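Local coordinates for protein ribokinase (Thermotoga maritima, PDB 1VM7) that probably transfers a phosphoryl group from ATP to O-5 of D-ribose, with magnesium as cofactor, giving D-ribose 5-phosphate, at residues 186-191 / 224-229; 23-28 / 101-106; 58-63 / 261-266; 257-262 / 282-287. All coordinates share one frame; numbering follows the deposited sequence.

Contact 1 of 4, residues 186-191 / 224-229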
loop_
_atom_site.group_PDB
_atom_site.type_symbol
_atom_site.label_atom_id
_atom_site.label_comp_id
_atom_site.label_asym_id
_atom_site.label_seq_id
_atom_site.Cartn_x
_atom_site.Cartn_y
_atom_site.Cartn_z
ATOM N N TYR A 186 -14.912 27.465 -16.908
ATOM C CA TYR A 186 -13.485 27.571 -16.601
ATOM C C TYR A 186 -12.776 26.264 -16.909
ATOM O O TYR A 186 -13.224 25.176 -16.497
ATOM C CB TYR A 186 -13.245 27.949 -15.121
ATOM C CG TYR A 186 -13.697 29.340 -14.788
ATOM C CD1 TYR A 186 -14.997 29.583 -14.379
ATOM C CD2 TYR A 186 -12.840 30.423 -14.923
ATOM C CE1 TYR A 186 -15.428 30.847 -14.094
ATOM C CE2 TYR A 186 -13.275 31.706 -14.658
ATOM C CZ TYR A 186 -14.572 31.910 -14.228
ATOM O OH TYR A 186 -15.034 33.186 -13.954
ATOM N N LEU A 187 -11.675 26.376 -17.656
ATOM C CA LEU A 187 -10.737 25.276 -17.836
ATOM C C LEU A 187 -9.444 25.693 -17.150
ATOM O O LEU A 187 -8.929 26.775 -17.407
ATOM C CB LEU A 187 -10.484 25.024 -19.328
ATOM C CG LEU A 187 -9.595 23.825 -19.685
ATOM C CD1 LEU A 187 -10.336 22.550 -19.446
ATOM C CD2 LEU A 187 -9.110 23.897 -21.119
ATOM N N THR A 188 -8.911 24.843 -16.285
ATOM C CA THR A 188 -7.809 25.266 -15.397
ATOM C C THR A 188 -6.596 24.345 -15.518
ATOM O O THR A 188 -6.232 23.683 -14.571
ATOM C CB THR A 188 -8.271 25.315 -13.914
ATOM O OG1 THR A 188 -8.556 23.989 -13.444
ATOM C CG2 THR A 188 -9.529 26.180 -13.754
ATOM N N PRO A 189 -5.977 24.276 -16.699
ATOM C CA PRO A 189 -4.834 23.390 -16.834
ATOM C C PRO A 189 -3.596 24.007 -16.212
ATOM O O PRO A 189 -3.488 25.214 -16.177
ATOM C CB PRO A 189 -4.648 23.305 -18.358
ATOM C CG PRO A 189 -5.071 24.661 -18.810
ATOM C CD PRO A 189 -6.234 25.025 -17.943
ATOM N N ASN A 190 -2.686 23.182 -15.715
ATOM C CA ASN A 190 -1.337 23.648 -15.421
ATOM C C ASN A 190 -0.535 23.608 -16.718
ATOM O O ASN A 190 -1.076 23.302 -17.779
ATOM C CB ASN A 190 -0.677 22.812 -14.311
ATOM C CG ASN A 190 -0.382 21.367 -14.720
ATOM O OD1 ASN A 190 -0.167 21.055 -15.896
ATOM N ND2 ASN A 190 -0.366 20.469 -13.723
ATOM N N GLU A 191 0.757 23.921 -16.645
ATOM C CA GLU A 191 1.540 24.128 -17.855
ATOM C C GLU A 191 1.776 22.836 -18.640
ATOM O O GLU A 191 1.679 22.812 -19.871
ATOM C CB GLU A 191 2.858 24.810 -17.523
ATOM C CG GLU A 191 3.643 25.169 -18.767
ATOM C CD GLU A 191 4.585 26.321 -18.555
ATOM O OE1 GLU A 191 4.879 26.655 -17.382
ATOM O OE2 GLU A 191 5.005 26.893 -19.575
ATOM N N ILE A 224 -7.916 29.352 -17.332
ATOM C CA ILE A 224 -6.978 29.782 -16.301
ATOM C C ILE A 224 -5.806 28.832 -16.349
ATOM O O ILE A 224 -5.932 27.662 -16.011
ATOM C CB ILE A 224 -7.596 29.742 -14.897
ATOM C CG1 ILE A 224 -8.815 30.664 -14.825
ATOM C CG2 ILE A 224 -6.568 30.159 -13.842
ATOM C CD1 ILE A 224 -9.594 30.500 -13.534
ATOM N N VAL A 225 -4.658 29.328 -16.775
ATOM C CA VAL A 225 -3.485 28.474 -16.830
ATOM C C VAL A 225 -2.646 28.688 -15.576
ATOM O O VAL A 225 -2.130 29.763 -15.362
ATOM C CB VAL A 225 -2.632 28.713 -18.081
ATOM C CG1 VAL A 225 -1.593 27.603 -18.227
ATOM C CG2 VAL A 225 -3.525 28.792 -19.345
ATOM N N LYS A 226 -2.510 27.647 -14.761
ATOM C CA LYS A 226 -1.705 27.728 -13.548
ATOM C C LYS A 226 -0.249 27.554 -13.918
ATOM O O LYS A 226 0.133 26.488 -14.385
ATOM C CB LYS A 226 -2.115 26.649 -12.561
ATOM C CG LYS A 226 -3.636 26.556 -12.319
ATOM C CD LYS A 226 -3.968 25.456 -11.304
ATOM C CE LYS A 226 -5.094 24.510 -11.792
ATOM N NZ LYS A 226 -5.301 23.369 -10.848
ATOM N N LEU A 227 0.571 28.584 -13.709
ATOM C CA LEU A 227 1.990 28.527 -14.129
ATOM C C LEU A 227 3.020 28.372 -13.009
ATOM O O LEU A 227 4.189 28.627 -13.238
ATOM C CB LEU A 227 2.371 29.754 -14.980
ATOM C CG LEU A 227 1.442 30.174 -16.118
ATOM C CD1 LEU A 227 1.942 31.480 -16.741
ATOM C CD2 LEU A 227 1.353 29.068 -17.153
ATOM N N GLY A 228 2.609 27.949 -11.816
ATOM C CA GLY A 228 3.566 27.767 -10.707
ATOM C C GLY A 228 4.132 29.095 -10.245
ATOM O O GLY A 228 3.365 29.978 -9.847
ATOM N N ASP A 229 5.459 29.232 -10.318
ATOM C CA ASP A 229 6.186 30.466 -9.946
ATOM C C ASP A 229 5.749 31.651 -10.779
ATOM O O ASP A 229 5.842 32.823 -10.348
ATOM C CB ASP A 229 7.683 30.313 -10.224
ATOM C CG ASP A 229 8.259 29.043 -9.670
ATOM O OD1 ASP A 229 7.506 28.300 -9.021
ATOM O OD2 ASP A 229 9.465 28.789 -9.904
HETATM O O HOH W 1 2.502 24.142 -14.351
#
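Y186 and I224 meet on neighbouring parallel strands of the central sheet in the alpha/beta fold of PfkB-family kinases. The chain passes from 186-187 to 222-226 through two helices. The two side chains cross obliquely, with I224 CD1 3.5 Å from Y186 CD2. The Y186 ring also meets F264 edge-to-face, so the pair lies under helix 256-269. Two backbone bonds join the segments: I224 N to L187 O at 2.8 Å, and K226 N to P189 O at 3.0 Å. P189 O also receives a CA-H...O contact from V225 CA, 3.3 Å away.

K226 crosses T188 at an angle. Its chain bends at the CG-CD bond (chi3 -131°), and K226 CE comes 3.1 Å from T188 O. The bend carries NZ past T188 to D169, with which it forms a salt bridge, and to N261 OD1. T188 OG1 bonds to the same two residues, so D169 and N261 hold both side chains. A methionine in place of K226 would probably leave D169 without its salt-bridge mate and N261 OD1 without this donor.

N190 points its amide away from K226. Its OD1 accepts from E193 N and caps the helix that starts at E191. N190 and the residues from K226 to D229 are predicted to bind ATP. At this end of the contact a water accepts from E191 N at 2.9 Å and donates weakly to K226 O at 3.3 Å.

Contact 2 of 4, residues 23-28 / 101-106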
loop_
_atom_site.group_PDB
_atom_site.type_symbol
_atom_site.label_atom_id
_atom_site.label_comp_id
_atom_site.label_asym_id
_atom_site.label_seq_id
_atom_site.Cartn_x
_atom_site.Cartn_y
_atom_site.Cartn_z
ATOM N N SER A 23 -11.662 10.671 -4.426
ATOM C CA SER A 23 -11.113 10.539 -3.068
ATOM C C SER A 23 -10.072 9.382 -3.083
ATOM O O SER A 23 -10.394 8.296 -3.561
ATOM C CB SER A 23 -12.182 10.137 -2.055
ATOM O OG SER A 23 -13.215 11.077 -1.941
ATOM N N ASN A 24 -8.862 9.606 -2.573
ATOM C CA ASN A 24 -7.755 8.645 -2.595
ATOM C C ASN A 24 -7.066 8.687 -1.238
ATOM O O ASN A 24 -7.002 9.752 -0.591
ATOM C CB ASN A 24 -6.788 9.106 -3.696
ATOM C CG ASN A 24 -5.662 8.141 -3.961
ATOM O OD1 ASN A 24 -5.855 7.066 -4.579
ATOM N ND2 ASN A 24 -4.440 8.536 -3.542
ATOM N N ILE A 25 -6.558 7.546 -0.803
ATOM C CA ILE A 25 -5.616 7.472 0.292
ATOM C C ILE A 25 -4.258 7.401 -0.347
ATOM O O ILE A 25 -4.034 6.515 -1.166
ATOM C CB ILE A 25 -5.792 6.153 1.064
ATOM C CG1 ILE A 25 -7.242 6.009 1.516
ATOM C CG2 ILE A 25 -4.860 6.092 2.256
ATOM C CD1 ILE A 25 -7.730 7.130 2.402
ATOM N N ASP A 26 -3.347 8.295 0.045
ATOM C CA ASP A 26 -1.960 8.211 -0.427
ATOM C C ASP A 26 -1.124 7.496 0.615
ATOM O O ASP A 26 -0.981 7.979 1.747
ATOM C CB ASP A 26 -1.405 9.599 -0.710
ATOM C CG ASP A 26 -2.026 10.218 -1.930
ATOM O OD1 ASP A 26 -2.335 9.477 -2.856
ATOM O OD2 ASP A 26 -2.171 11.442 -1.984
ATOM N N ILE A 27 -0.576 6.352 0.217
ATOM C CA ILE A 27 0.209 5.502 1.104
ATOM C C ILE A 27 1.673 5.678 0.741
ATOM O O ILE A 27 2.119 5.212 -0.316
ATOM C CB ILE A 27 -0.241 4.004 1.034
ATOM C CG1 ILE A 27 -1.708 3.877 1.454
ATOM C CG2 ILE A 27 0.623 3.116 1.924
ATOM C CD1 ILE A 27 -2.385 2.684 0.865
ATOM N N VAL A 28 2.421 6.382 1.608
ATOM C CA VAL A 28 3.773 6.754 1.270
ATOM C C VAL A 28 4.689 5.779 1.968
ATOM O O VAL A 28 4.710 5.692 3.201
ATOM C CB VAL A 28 4.104 8.206 1.675
ATOM C CG1 VAL A 28 5.555 8.552 1.310
ATOM C CG2 VAL A 28 3.137 9.171 0.986
ATOM N N LEU A 101 -16.214 -1.654 -3.461
ATOM C CA LEU A 101 -14.821 -1.742 -3.866
ATOM C C LEU A 101 -13.964 -1.089 -2.776
ATOM O O LEU A 101 -14.472 -0.302 -1.980
ATOM C CB LEU A 101 -14.605 -1.054 -5.203
ATOM C CG LEU A 101 -15.131 -1.711 -6.492
ATOM C CD1 LEU A 101 -14.665 -0.870 -7.679
ATOM C CD2 LEU A 101 -14.634 -3.128 -6.705
ATOM N N PRO A 102 -12.661 -1.421 -2.717
ATOM C CA PRO A 102 -11.826 -0.669 -1.786
ATOM C C PRO A 102 -11.784 0.794 -2.168
ATOM O O PRO A 102 -11.841 1.127 -3.342
ATOM C CB PRO A 102 -10.440 -1.320 -1.948
ATOM C CG PRO A 102 -10.748 -2.702 -2.460
ATOM C CD PRO A 102 -11.869 -2.435 -3.428
ATOM N N THR A 103 -11.688 1.656 -1.165
ATOM C CA THR A 103 -11.492 3.064 -1.364
ATOM C C THR A 103 -10.267 3.206 -2.255
ATOM O O THR A 103 -9.333 2.440 -2.111
ATOM C CB THR A 103 -11.246 3.790 0.017
ATOM O OG1 THR A 103 -12.370 3.592 0.891
ATOM C CG2 THR A 103 -11.001 5.287 -0.169
ATOM N N GLY A 104 -10.260 4.179 -3.159
ATOM C CA GLY A 104 -9.132 4.403 -4.059
ATOM C C GLY A 104 -7.885 4.681 -3.227
ATOM O O GLY A 104 -7.960 5.306 -2.118
ATOM N N ARG A 105 -6.767 4.175 -3.716
ATOM C CA ARG A 105 -5.488 4.306 -3.030
ATOM C C ARG A 105 -4.327 4.450 -3.997
ATOM O O ARG A 105 -4.412 4.040 -5.155
ATOM C CB ARG A 105 -5.290 3.180 -2.039
ATOM C CG ARG A 105 -5.209 1.775 -2.537
ATOM C CD ARG A 105 -5.508 0.851 -1.378
ATOM N NE ARG A 105 -6.864 1.091 -0.925
ATOM C CZ ARG A 105 -7.446 0.589 0.162
ATOM N NH1 ARG A 105 -6.822 -0.244 0.983
ATOM N NH2 ARG A 105 -8.696 0.932 0.421
ATOM N N ALA A 106 -3.297 5.124 -3.560
ATOM C CA ALA A 106 -2.086 5.267 -4.360
ATOM C C ALA A 106 -0.939 4.826 -3.461
ATOM O O ALA A 106 -0.853 5.211 -2.277
ATOM C CB ALA A 106 -1.907 6.672 -4.832
HETATM O O HOH W 2 -12.400 6.143 -3.341
#
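I25 pairs with R105, and D26 with A106, in parallel register within the small four-stranded sheet that forms the lid of ribokinases. Three backbone bonds hold the pairing. I25 N donates to G104 O at 3.0 Å, A106 N to I25 O at 2.9 Å, and I27 N to A106 O at 2.8 Å. The side chains of I25 and R105 share one face of the sheet, and those of D26 and A106 the other.

A106 CB is met by two polar side chains. N24 has CG anti to its backbone N (chi1 -174°), which brings N24 ND2 to 3.4 Å from A106 CB. D26 OD1 comes to 3.5 Å from A106 CB. The exact placing of the N24 amide against the D26 carboxylate is doubtful. N24, I25 and D26 are predicted to bind the substrate.

On the other face, I27 and R105 run alongside each other, with I27 CD1 4.1 Å from R105 CB. I27 also packs on F107 of the second subunit, and R105 on Y80 of that subunit, so this face lies at the dimer interface.

Farther out, a water bridges S23 O and G104 N. D78 forms a salt bridge with R105 NH2 and accepts from T103 OG1, tying the loop at T103 to the arginine. R105 NE (3.1 Å) and R105 NH2 (3.0 Å) both donate to T103 O, which lies close to the guanidinium plane.

Contact 3 of 4, residues 58-63 / 261-266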
loop_
_atom_site.group_PDB
_atom_site.type_symbol
_atom_site.label_atom_id
_atom_site.label_comp_id
_atom_site.label_asym_id
_atom_site.label_seq_id
_atom_site.Cartn_x
_atom_site.Cartn_y
_atom_site.Cartn_z
ATOM N N ALA A 58 -12.584 19.885 -2.505
ATOM C CA ALA A 58 -13.710 19.974 -1.571
ATOM C C ALA A 58 -13.250 20.451 -0.191
ATOM O O ALA A 58 -13.878 21.313 0.436
ATOM C CB ALA A 58 -14.366 18.669 -1.446
ATOM N N VAL A 59 -12.170 19.869 0.295
ATOM C CA VAL A 59 -11.609 20.251 1.606
ATOM C C VAL A 59 -11.156 21.717 1.585
ATOM O O VAL A 59 -11.270 22.431 2.592
ATOM C CB VAL A 59 -10.435 19.322 2.008
ATOM C CG1 VAL A 59 -9.695 19.843 3.262
ATOM C CG2 VAL A 59 -10.919 17.932 2.255
ATOM N N THR A 60 -10.641 22.158 0.432
ATOM C CA THR A 60 -10.297 23.551 0.260
ATOM C C THR A 60 -11.560 24.417 0.352
ATOM O O THR A 60 -11.584 25.396 1.088
ATOM C CB THR A 60 -9.487 23.794 -1.063
ATOM O OG1 THR A 60 -8.278 23.010 -1.041
ATOM C CG2 THR A 60 -9.128 25.210 -1.204
ATOM N N VAL A 61 -12.597 24.037 -0.383
ATOM C CA VAL A 61 -13.833 24.780 -0.391
ATOM C C VAL A 61 -14.385 24.915 1.027
ATOM O O VAL A 61 -14.663 26.038 1.465
ATOM C CB VAL A 61 -14.838 24.133 -1.359
ATOM C CG1 VAL A 61 -16.234 24.683 -1.121
ATOM C CG2 VAL A 61 -14.367 24.353 -2.845
ATOM N N ALA A 62 -14.466 23.789 1.742
ATOM C CA ALA A 62 -15.000 23.729 3.088
ATOM C C ALA A 62 -14.192 24.596 4.029
ATOM O O ALA A 62 -14.746 25.432 4.748
ATOM C CB ALA A 62 -15.049 22.265 3.592
ATOM N N LYS A 63 -12.872 24.467 3.969
ATOM C CA LYS A 63 -12.008 25.159 4.920
ATOM C C LYS A 63 -11.886 26.651 4.625
ATOM O O LYS A 63 -11.891 27.473 5.540
ATOM C CB LYS A 63 -10.645 24.469 4.938
ATOM C CG LYS A 63 -9.797 24.759 6.172
ATOM C CD LYS A 63 -8.620 23.790 6.267
ATOM C CE LYS A 63 -7.665 24.259 7.380
ATOM N NZ LYS A 63 -6.325 23.581 7.222
ATOM N N ASN A 261 -7.997 25.906 -7.204
ATOM C CA ASN A 261 -9.333 25.718 -7.780
ATOM C C ASN A 261 -10.439 25.924 -6.735
ATOM O O ASN A 261 -11.418 26.598 -7.032
ATOM C CB ASN A 261 -9.464 24.351 -8.483
ATOM C CG ASN A 261 -8.912 24.366 -9.910
ATOM O OD1 ASN A 261 -7.876 24.941 -10.165
ATOM N ND2 ASN A 261 -9.615 23.720 -10.833
ATOM N N GLY A 262 -10.252 25.364 -5.534
ATOM C CA GLY A 262 -11.248 25.449 -4.474
ATOM C C GLY A 262 -11.425 26.853 -3.955
ATOM O O GLY A 262 -12.547 27.326 -3.784
ATOM N N ALA A 263 -10.305 27.528 -3.718
ATOM C CA ALA A 263 -10.302 28.926 -3.284
ATOM C C ALA A 263 -10.846 29.851 -4.373
ATOM O O ALA A 263 -11.643 30.740 -4.096
ATOM C CB ALA A 263 -8.917 29.326 -2.902
ATOM N N PHE A 264 -10.430 29.633 -5.622
ATOM C CA PHE A 264 -11.027 30.352 -6.750
ATOM C C PHE A 264 -12.554 30.265 -6.724
ATOM O O PHE A 264 -13.236 31.265 -6.862
ATOM C CB PHE A 264 -10.491 29.782 -8.061
ATOM C CG PHE A 264 -11.028 30.456 -9.267
ATOM C CD1 PHE A 264 -10.574 31.714 -9.621
ATOM C CD2 PHE A 264 -12.001 29.861 -10.038
ATOM C CE1 PHE A 264 -11.074 32.355 -10.717
ATOM C CE2 PHE A 264 -12.487 30.499 -11.172
ATOM C CZ PHE A 264 -12.038 31.743 -11.487
ATOM N N ALA A 265 -13.067 29.054 -6.527
ATOM C CA ALA A 265 -14.497 28.792 -6.535
ATOM C C ALA A 265 -15.218 29.454 -5.346
ATOM O O ALA A 265 -16.311 29.973 -5.513
ATOM C CB ALA A 265 -14.718 27.302 -6.555
ATOM N N VAL A 266 -14.596 29.407 -4.163
ATOM C CA VAL A 266 -15.078 30.118 -2.961
ATOM C C VAL A 266 -15.266 31.594 -3.221
ATOM O O VAL A 266 -16.275 32.165 -2.827
ATOM C CB VAL A 266 -14.095 29.937 -1.743
ATOM C CG1 VAL A 266 -14.388 30.936 -0.605
ATOM C CG2 VAL A 266 -14.177 28.516 -1.199
#
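T60 and V61 of helix 53-65 lie against G262 and V266 of helix 256-269. Both helices cover the central sheet of this alpha/beta kinase fold: A58 and V61 touch strand 69-75, and V61 and A265 touch I17 of strand 17-20. The short segments cross at -41°, with their axes 7.8 Å apart. No hydrogen bond joins them, and all the touching residues are buried.

G262 allows the close approach. G262 CA is 4.9 Å from V61 CA. A beta carbon on G262 would point toward helix 53-65 and fall 2.7 Å from T60 CB, which is a clash.

T60 divides its two branches between two tasks. OG1 stands beside its own backbone N (chi1 -59°) and bonds back to N56 O, one turn earlier in the same helix. This leaves CG2 anti to the backbone N, turned to the other helix. T60 CG2 reaches A263 N at 3.6 Å and sits 3.9 Å from G262 CA. The polar branch is therefore satisfied within its own helix, and the methyl does the packing.

V61 and V266 share one rotamer, with CG1 anti to the backbone N and CG2 beside it (chi1 166° in both). In each valine it is CG2 that meets the backbone of the partner helix. V61 CG2 comes 3.6 Å from G262 O. V266 CG2 answers from the other helix and lies 3.7 Å from V61 O. Between the two side chains the touch is lighter: V61 CG1 is 4.4 Å from V266 CG2.

Contact 4 of 4, residues 257-262 / 282-287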
loop_
_atom_site.group_PDB
_atom_site.type_symbol
_atom_site.label_atom_id
_atom_site.label_comp_id
_atom_site.label_asym_id
_atom_site.label_seq_id
_atom_site.Cartn_x
_atom_site.Cartn_y
_atom_site.Cartn_z
ATOM N N GLY A 257 -2.619 23.309 -7.005
ATOM C CA GLY A 257 -3.610 23.543 -8.052
ATOM C C GLY A 257 -5.023 23.307 -7.543
ATOM O O GLY A 257 -5.920 24.041 -7.889
ATOM N N ASP A 258 -5.179 22.251 -6.748
ATOM C CA ASP A 258 -6.412 21.911 -6.035
ATOM C C ASP A 258 -6.824 23.023 -5.080
ATOM O O ASP A 258 -7.996 23.410 -5.005
ATOM C CB ASP A 258 -6.204 20.610 -5.233
ATOM C CG ASP A 258 -5.931 19.398 -6.122
ATOM O OD1 ASP A 258 -6.513 19.352 -7.250
ATOM O OD2 ASP A 258 -5.171 18.479 -5.679
ATOM N N VAL A 259 -5.856 23.521 -4.316
ATOM C CA VAL A 259 -6.107 24.668 -3.453
ATOM C C VAL A 259 -6.523 25.884 -4.286
ATOM O O VAL A 259 -7.505 26.540 -3.973
ATOM C CB VAL A 259 -4.893 24.990 -2.543
ATOM C CG1 VAL A 259 -5.113 26.258 -1.723
ATOM C CG2 VAL A 259 -4.658 23.856 -1.587
ATOM N N PHE A 260 -5.802 26.165 -5.371
ATOM C CA PHE A 260 -6.205 27.243 -6.229
ATOM C C PHE A 260 -7.655 27.082 -6.673
ATOM O O PHE A 260 -8.447 28.019 -6.575
ATOM C CB PHE A 260 -5.301 27.368 -7.459
ATOM C CG PHE A 260 -5.771 28.422 -8.386
ATOM C CD1 PHE A 260 -5.501 29.745 -8.115
ATOM C CD2 PHE A 260 -6.612 28.113 -9.433
ATOM C CE1 PHE A 260 -5.980 30.757 -8.939
ATOM C CE2 PHE A 260 -7.104 29.112 -10.254
ATOM C CZ PHE A 260 -6.777 30.446 -10.011
ATOM N N ASN A 261 -7.997 25.906 -7.204
ATOM C CA ASN A 261 -9.333 25.718 -7.780
ATOM C C ASN A 261 -10.439 25.924 -6.735
ATOM O O ASN A 261 -11.418 26.598 -7.032
ATOM C CB ASN A 261 -9.464 24.351 -8.483
ATOM C CG ASN A 261 -8.912 24.366 -9.910
ATOM O OD1 ASN A 261 -7.876 24.941 -10.165
ATOM N ND2 ASN A 261 -9.615 23.720 -10.833
ATOM N N GLY A 262 -10.252 25.364 -5.534
ATOM C CA GLY A 262 -11.248 25.449 -4.474
ATOM C C GLY A 262 -11.425 26.853 -3.955
ATOM O O GLY A 262 -12.547 27.326 -3.784
ATOM N N THR A 282 -4.873 32.490 -5.833
ATOM C CA THR A 282 -3.418 32.626 -5.882
ATOM C C THR A 282 -2.850 32.735 -4.458
ATOM O O THR A 282 -1.839 32.134 -4.132
ATOM C CB THR A 282 -3.032 33.849 -6.743
ATOM O OG1 THR A 282 -3.128 33.487 -8.130
ATOM C CG2 THR A 282 -1.634 34.307 -6.450
ATOM N N ALA A 283 -3.507 33.519 -3.619
ATOM C CA ALA A 283 -3.052 33.717 -2.259
ATOM C C ALA A 283 -3.112 32.430 -1.454
ATOM O O ALA A 283 -2.192 32.100 -0.712
ATOM C CB ALA A 283 -3.905 34.782 -1.586
ATOM N N ALA A 284 -4.217 31.713 -1.609
ATOM C CA ALA A 284 -4.456 30.439 -0.939
ATOM C C ALA A 284 -3.478 29.354 -1.372
ATOM O O ALA A 284 -2.928 28.644 -0.519
ATOM C CB ALA A 284 -5.887 29.977 -1.210
ATOM N N ALA A 285 -3.266 29.232 -2.689
ATOM C CA ALA A 285 -2.263 28.324 -3.231
ATOM C C ALA A 285 -0.898 28.652 -2.665
ATOM O O ALA A 285 -0.165 27.763 -2.261
ATOM C CB ALA A 285 -2.214 28.426 -4.728
ATOM N N ALA A 286 -0.559 29.936 -2.663
ATOM C CA ALA A 286 0.757 30.391 -2.268
ATOM C C ALA A 286 1.071 30.031 -0.811
ATOM O O ALA A 286 2.226 29.822 -0.438
ATOM C CB ALA A 286 0.838 31.914 -2.428
ATOM N N ILE A 287 0.056 30.060 0.039
ATOM C CA ILE A 287 0.240 29.672 1.442
ATOM C C ILE A 287 0.418 28.161 1.515
ATOM O O ILE A 287 1.256 27.667 2.271
ATOM C CB ILE A 287 -0.956 30.053 2.362
ATOM C CG1 ILE A 287 -1.189 31.562 2.402
ATOM C CG2 ILE A 287 -0.738 29.522 3.796
ATOM C CD1 ILE A 287 -2.521 31.961 3.023
#
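F260 and A285 mark the closest backbone approach, CA to CA 5.1 Å, of helices 256-269 and 274-288, whose segments 257-262 and 282-287 run roughly antiparallel, their directions 151° apart and their axes 7.8 Å apart. No hydrogen bond crosses between them, and the small side chains of A284 and A285 let the backbones come near.

V259 has CG1 anti to its backbone N (chi1 175°). V259 CG1 lies 3.5 Å from A284 O and 3.8 Å from A284 CB.

F260, the next residue, also has its side chain anti to the backbone N (chi1 176°). The ring slants across T282 and meets it edge-on: T282 N lies near the ring plane, 3.6 Å from F260 CD1. T282 OG1 is 4.0 Å from F260 CE1, and its bond goes to V278 O in its own helix. At the root of the side chain, F260 CB is 4.3 Å from A285 CB. An alanine in place of F260 would probably open a gap beside T282 and take away a neighbour of I224.

D258, the predicted proton acceptor, takes no part in the contact with 282-287. Its carboxylate is held by Q57 NE2 and N56 ND2 of helix 53-65. That helix also packs T60 on V259 and I64 on A284. Helix 301-309 covers 282-287 through V304 on A284 and F307 on A283 and I287. On another side, F260 rests on I224 of strand 222-226 in the central sheet.

In the fold
Contacts 3 and 4 share N261 and G262 on helix 256-269, and their centres are about 8 Å apart. They meet where A263 CB lies 3.5 Å from A284 CB. Contact 1 abuts both: I224 CD1 is 3.4 Å from F264 CZ, and I224 CG2 is 3.8 Å from F260 CE2. The centres of contacts 1 and 4 are about 11 Å apart. Contact 2 stands apart in the lid, about 26 Å from contact 1 between centres and about 8 Å from contacts 3 and 4 between nearest atoms. By prediction, contact 1 serves ATP and contact 2 the sugar. Contact 4 carries the presumed catalytic aspartate, consistent with an active site between the lid and the main sheet.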